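Local coordinates for hypothetical protein (Bacteroides caccae, PDB 4M8R), which is of unknown function but joins an N-terminal Ig-like domain to a WD40-like beta-propeller domain, at residues N75-R80 / I92-A97; Y120-T125 / W144-H149. All coordinates share one frame; numbering follows the deposited sequence.

Interaction 1 (N75-R80 / I92-A97). With PO4 (phosphate ion), chain F.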
# COMPACT_ATOMS: atom_id res chain seq x y z
N ASN A 75 -22.72 0.59 42.63
CA ASN A 75 -22.23 1.96 42.83
C ASN A 75 -21.02 2.32 41.96
O ASN A 75 -20.56 3.45 41.97
CB ASN A 75 -21.93 2.24 44.31
CG ASN A 75 -21.08 1.16 44.95
OD1 ASN A 75 -20.19 0.59 44.33
ND2 ASN A 75 -21.36 0.88 46.22
N GLY A 76 -20.50 1.35 41.20
CA GLY A 76 -19.38 1.61 40.31
C GLY A 76 -18.67 0.37 39.79
O GLY A 76 -19.11 -0.75 40.02
N MSE A 77 -17.58 0.58 39.06
CA MSE A 77 -16.85 -0.52 38.42
C MSE A 77 -15.41 -0.18 38.23
O MSE A 77 -15.04 0.98 38.15
CB MSE A 77 -17.51 -0.90 37.09
CG MSE A 77 -18.19 0.26 36.34
SE MSE A 77 -19.65 -0.44 35.20
CE MSE A 77 -18.75 -2.04 34.52
N SER A 78 -14.57 -1.22 38.17
CA SER A 78 -13.14 -1.07 37.88
C SER A 78 -12.87 -1.58 36.47
O SER A 78 -13.32 -2.66 36.10
CB SER A 78 -12.31 -1.88 38.87
OG SER A 78 -12.61 -1.53 40.21
N ILE A 79 -12.12 -0.80 35.69
CA ILE A 79 -11.75 -1.21 34.33
C ILE A 79 -10.24 -1.17 34.17
O ILE A 79 -9.56 -0.45 34.89
CB ILE A 79 -12.41 -0.34 33.26
CG1 ILE A 79 -11.89 1.10 33.31
CG2 ILE A 79 -13.92 -0.36 33.44
CD1 ILE A 79 -12.55 2.03 32.32
N ARG A 80 -9.72 -1.97 33.24
CA ARG A 80 -8.29 -2.01 32.97
C ARG A 80 -7.97 -1.20 31.73
O ARG A 80 -8.68 -1.31 30.73
CB ARG A 80 -7.81 -3.46 32.80
CG ARG A 80 -6.30 -3.61 32.96
CD ARG A 80 -5.87 -5.06 33.03
NE ARG A 80 -6.28 -5.72 34.27
CZ ARG A 80 -5.68 -5.57 35.46
NH1 ARG A 80 -4.63 -4.77 35.60
NH2 ARG A 80 -6.15 -6.23 36.52
N ILE A 92 -14.18 7.78 28.12
CA ILE A 92 -14.74 6.56 28.69
C ILE A 92 -16.26 6.68 28.74
O ILE A 92 -16.80 7.61 29.33
CB ILE A 92 -14.19 6.34 30.11
CG1 ILE A 92 -12.66 6.23 30.06
CG2 ILE A 92 -14.76 5.07 30.73
CD1 ILE A 92 -11.99 6.29 31.41
N PHE A 93 -16.94 5.72 28.11
CA PHE A 93 -18.40 5.73 27.98
C PHE A 93 -19.04 4.55 28.68
O PHE A 93 -18.57 3.42 28.55
CB PHE A 93 -18.79 5.66 26.50
CG PHE A 93 -18.35 6.84 25.69
CD1 PHE A 93 -19.14 7.97 25.59
CD2 PHE A 93 -17.14 6.81 25.01
CE1 PHE A 93 -18.74 9.05 24.83
CE2 PHE A 93 -16.73 7.89 24.25
CZ PHE A 93 -17.53 9.01 24.16
N LEU A 94 -20.14 4.80 29.38
CA LEU A 94 -21.00 3.72 29.86
C LEU A 94 -21.91 3.29 28.72
O LEU A 94 -22.56 4.13 28.10
CB LEU A 94 -21.85 4.19 31.04
CG LEU A 94 -22.69 3.10 31.72
CD1 LEU A 94 -21.80 2.02 32.31
CD2 LEU A 94 -23.58 3.71 32.79
N ASN A 95 -21.95 1.99 28.45
CA ASN A 95 -22.74 1.44 27.35
C ASN A 95 -23.82 0.52 27.89
O ASN A 95 -23.52 -0.58 28.34
CB ASN A 95 -21.82 0.70 26.37
CG ASN A 95 -22.55 0.17 25.14
OD1 ASN A 95 -23.73 0.44 24.93
ND2 ASN A 95 -21.84 -0.61 24.33
N ARG A 96 -25.07 0.98 27.85
CA ARG A 96 -26.22 0.16 28.24
C ARG A 96 -27.05 -0.18 27.01
O ARG A 96 -27.91 0.60 26.60
CB ARG A 96 -27.06 0.90 29.30
CG ARG A 96 -28.34 0.16 29.72
CD ARG A 96 -28.49 0.05 31.23
NE ARG A 96 -28.95 1.29 31.86
CZ ARG A 96 -28.36 1.92 32.87
NH1 ARG A 96 -27.24 1.47 33.43
NH2 ARG A 96 -28.91 3.03 33.34
N ALA A 97 -26.78 -1.35 26.43
CA ALA A 97 -27.44 -1.80 25.20
C ALA A 97 -27.17 -0.81 24.06
O ALA A 97 -26.02 -0.64 23.65
CB ALA A 97 -28.93 -2.03 25.43
P PO4 F . -9.59 -2.09 42.83
O1 PO4 F . -10.21 -1.41 44.03
O2 PO4 F . -8.71 -1.12 42.08
O3 PO4 F . -8.72 -3.24 43.29
O4 PO4 F . -10.69 -2.60 41.93

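Interaction 2 (Y120-T125 / W144-H149)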
# COMPACT_ATOMS: atom_id res chain seq x y z
N TYR A 120 13.14 -16.09 22.40
CA TYR A 120 12.62 -16.57 23.68
C TYR A 120 12.76 -18.08 23.77
O TYR A 120 12.51 -18.79 22.80
CB TYR A 120 11.14 -16.20 23.82
CG TYR A 120 10.87 -14.72 23.76
CD1 TYR A 120 10.73 -14.07 22.53
CD2 TYR A 120 10.73 -13.96 24.92
CE1 TYR A 120 10.48 -12.71 22.47
CE2 TYR A 120 10.48 -12.60 24.86
CZ TYR A 120 10.35 -11.98 23.64
OH TYR A 120 10.10 -10.63 23.58
N GLY A 121 13.15 -18.57 24.94
CA GLY A 121 13.29 -20.01 25.18
C GLY A 121 12.29 -20.52 26.20
O GLY A 121 11.92 -19.80 27.13
N ILE A 122 11.87 -21.78 26.04
CA ILE A 122 10.99 -22.43 27.00
C ILE A 122 11.83 -23.15 28.06
O ILE A 122 12.55 -24.10 27.75
CB ILE A 122 10.07 -23.49 26.34
CG1 ILE A 122 9.48 -22.97 25.02
CG2 ILE A 122 8.96 -23.91 27.30
CD1 ILE A 122 8.64 -21.73 25.15
N ASN A 123 11.74 -22.69 29.31
CA ASN A 123 12.45 -23.33 30.41
C ASN A 123 11.53 -24.34 31.11
O ASN A 123 10.65 -23.97 31.89
CB ASN A 123 12.95 -22.29 31.41
CG ASN A 123 13.90 -22.87 32.43
OD1 ASN A 123 13.54 -23.11 33.58
ND2 ASN A 123 15.14 -23.13 32.01
N GLU A 124 11.74 -25.62 30.82
CA GLU A 124 10.89 -26.68 31.37
C GLU A 124 11.19 -26.99 32.83
O GLU A 124 10.37 -27.60 33.51
CB GLU A 124 10.99 -27.96 30.53
CG GLU A 124 10.50 -27.82 29.09
CD GLU A 124 9.01 -27.51 28.98
OE1 GLU A 124 8.29 -27.52 30.00
OE2 GLU A 124 8.55 -27.24 27.85
N THR A 125 12.35 -26.58 33.33
CA THR A 125 12.68 -26.75 34.74
C THR A 125 11.83 -25.82 35.61
O THR A 125 11.11 -26.28 36.50
CB THR A 125 14.17 -26.50 35.02
OG1 THR A 125 14.97 -27.31 34.14
CG2 THR A 125 14.53 -26.83 36.46
N TRP A 144 8.59 -14.87 32.02
CA TRP A 144 7.13 -14.98 32.16
C TRP A 144 6.76 -16.35 32.73
O TRP A 144 7.30 -17.37 32.30
CB TRP A 144 6.43 -14.79 30.82
CG TRP A 144 6.48 -13.39 30.29
CD1 TRP A 144 5.50 -12.45 30.38
CD2 TRP A 144 7.56 -12.78 29.59
NE1 TRP A 144 5.90 -11.28 29.78
CE2 TRP A 144 7.16 -11.45 29.28
CE3 TRP A 144 8.84 -13.21 29.19
CZ2 TRP A 144 7.99 -10.56 28.60
CZ3 TRP A 144 9.66 -12.32 28.51
CH2 TRP A 144 9.23 -11.01 28.22
N ASP A 145 5.83 -16.35 33.69
CA ASP A 145 5.44 -17.57 34.38
C ASP A 145 4.52 -18.40 33.49
O ASP A 145 3.52 -17.90 32.98
CB ASP A 145 4.74 -17.22 35.69
CG ASP A 145 4.24 -18.44 36.45
OD1 ASP A 145 4.79 -19.55 36.27
OD2 ASP A 145 3.28 -18.27 37.23
N MSE A 146 4.87 -19.68 33.32
CA MSE A 146 4.16 -20.56 32.40
C MSE A 146 3.42 -21.65 33.13
O MSE A 146 3.04 -22.66 32.53
CB MSE A 146 5.22 -21.17 31.48
CG MSE A 146 4.70 -21.44 30.07
SE MSE A 146 6.02 -22.48 29.04
CE MSE A 146 6.05 -24.13 30.09
N SER A 147 3.17 -21.45 34.42
CA SER A 147 2.65 -22.51 35.29
C SER A 147 1.15 -22.77 35.13
O SER A 147 0.66 -23.83 35.54
CB SER A 147 2.98 -22.22 36.75
OG SER A 147 2.39 -21.01 37.17
N ALA A 148 0.42 -21.82 34.57
CA ALA A 148 -0.99 -22.03 34.25
C ALA A 148 -1.15 -23.04 33.11
O ALA A 148 -2.13 -23.79 33.07
CB ALA A 148 -1.66 -20.71 33.88
N HIS A 149 -0.19 -23.06 32.19
CA HIS A 149 -0.15 -24.06 31.11
C HIS A 149 1.27 -24.60 30.97
O HIS A 149 1.97 -24.28 30.01
CB HIS A 149 -0.64 -23.45 29.79
CG HIS A 149 -2.07 -23.01 29.82
ND1 HIS A 149 -3.12 -23.90 29.90
CD2 HIS A 149 -2.62 -21.78 29.79
CE1 HIS A 149 -4.26 -23.23 29.92
NE2 HIS A 149 -3.99 -21.94 29.85

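Interaction 1 (N75-R80 / I92-A97)
I79 sets its CG1 between the backbone N and the carbonyl carbon (chi1 67°) and then extends fully, so that CD1 is carried straight out from its strand; I92 answers from the other strand with CG2, the branch that stands anti to its own backbone N. The two side chains meet tip to tip, I79 CD1 lying 4.1 Å from I92 CG2. This is the classic interior of an Ig-like beta-sandwich: strands 76-80 and 88-96 are not neighbours in hydrogen bonding but face each other through their side chains, and I79 CA lies 10.1 Å from I92 CA. One step along, M77, a selenomethionine, makes a looser second touch, its SE 4.4 Å from L94 CD1. The CB of L94 does not aim at the opposite strand, and it is the end of the side chain that closes the gap. Surrounding apolar groups complete the core: F46 lies against I79, V44 against I92, and F38 against both M77 and L94. Residues on the outer faces do different work. On strand 88-96, F93 turns outward and its ring meets that of F191 of a second subunit edge-to-face. S78 points to the other face of strand 76-80, away from segment 92-97, where a phosphate ion, probably from the crystallisation liquor, is also bonded by H32 NE2; the S78 hydroxyl OG donates to phosphate O4 at 2.8 Å.

Interaction 2 (Y120-T125 / W144-H149)
M146, a selenomethionine, meets I122 and the tip of E124 at the end of a four-stranded antiparallel sheet of the WD40-like beta-propeller domain, where segments 120-125 and 144-149 leave strands 118-123 and 143-145. Its CB already aims at segment 120-125; CG does not itself touch that segment, but with chi2 at -171° it carries SE outward. SE is the first atom to arrive, 3.7 Å from I122 CG2. There the chain bends (chi3 63°), and the terminal CE stays beside the same methyl, 4.0 Å from I122 CG2, while also coming within 4.1 Å of E124 OE1. The I122 and M146 side chains pass at about a right angle.

Strand 128-133 lies between strands 118-123 and 143-145, and its I129 touches both I122 and M146. Strand 419-422, from the C-terminus, flanks 118-123 on its other edge, which is consistent with the closure of a propeller ring by pairing the two ends of its domain in one blade.

At the other end of the contact, the Y120 edge carrying CE2 lies 3.8 Å from W144 CZ3. The tyrosine ring and the indole six-membered ring are inclined at 65°, an oblique pair. F181 stacks on the Y120 ring, and its carbonyl O accepts from W144 NE1.

Where strand 143-145 ends, D145 braces the turn: OD1 accepts from S147 N at 3.1 Å, forming an Asx turn, and OD2 accepts a hydrogen bond from S147 OG, 2.9 Å away on its syn side. The D145, W144 and E124 polar groups bond within segment 144-149 or to residues beyond the contact, as in the salt bridge from E124 to K127, and cohesion between the segments rests mainly on apolar contact.

In the fold
The two contacts illustrate how beta domains of different design bury apolar side chains. Interaction 1 joins strands that face one another across a sandwich, whereas interaction 2 stays within one sheet and the loops leaving it. They share no strand, belong to separate domains, and lie with centres 35 Å apart and nearest atoms about 14 Å apart. Every touching residue of interaction 1 is buried and aliphatic or selenomethionine; interaction 2 adds an aromatic pair and, through E124, reaches the surface. Their surroundings differ too: segment 92-97 also meets a second subunit, while the neighbours of interaction 2 all come from its own chain.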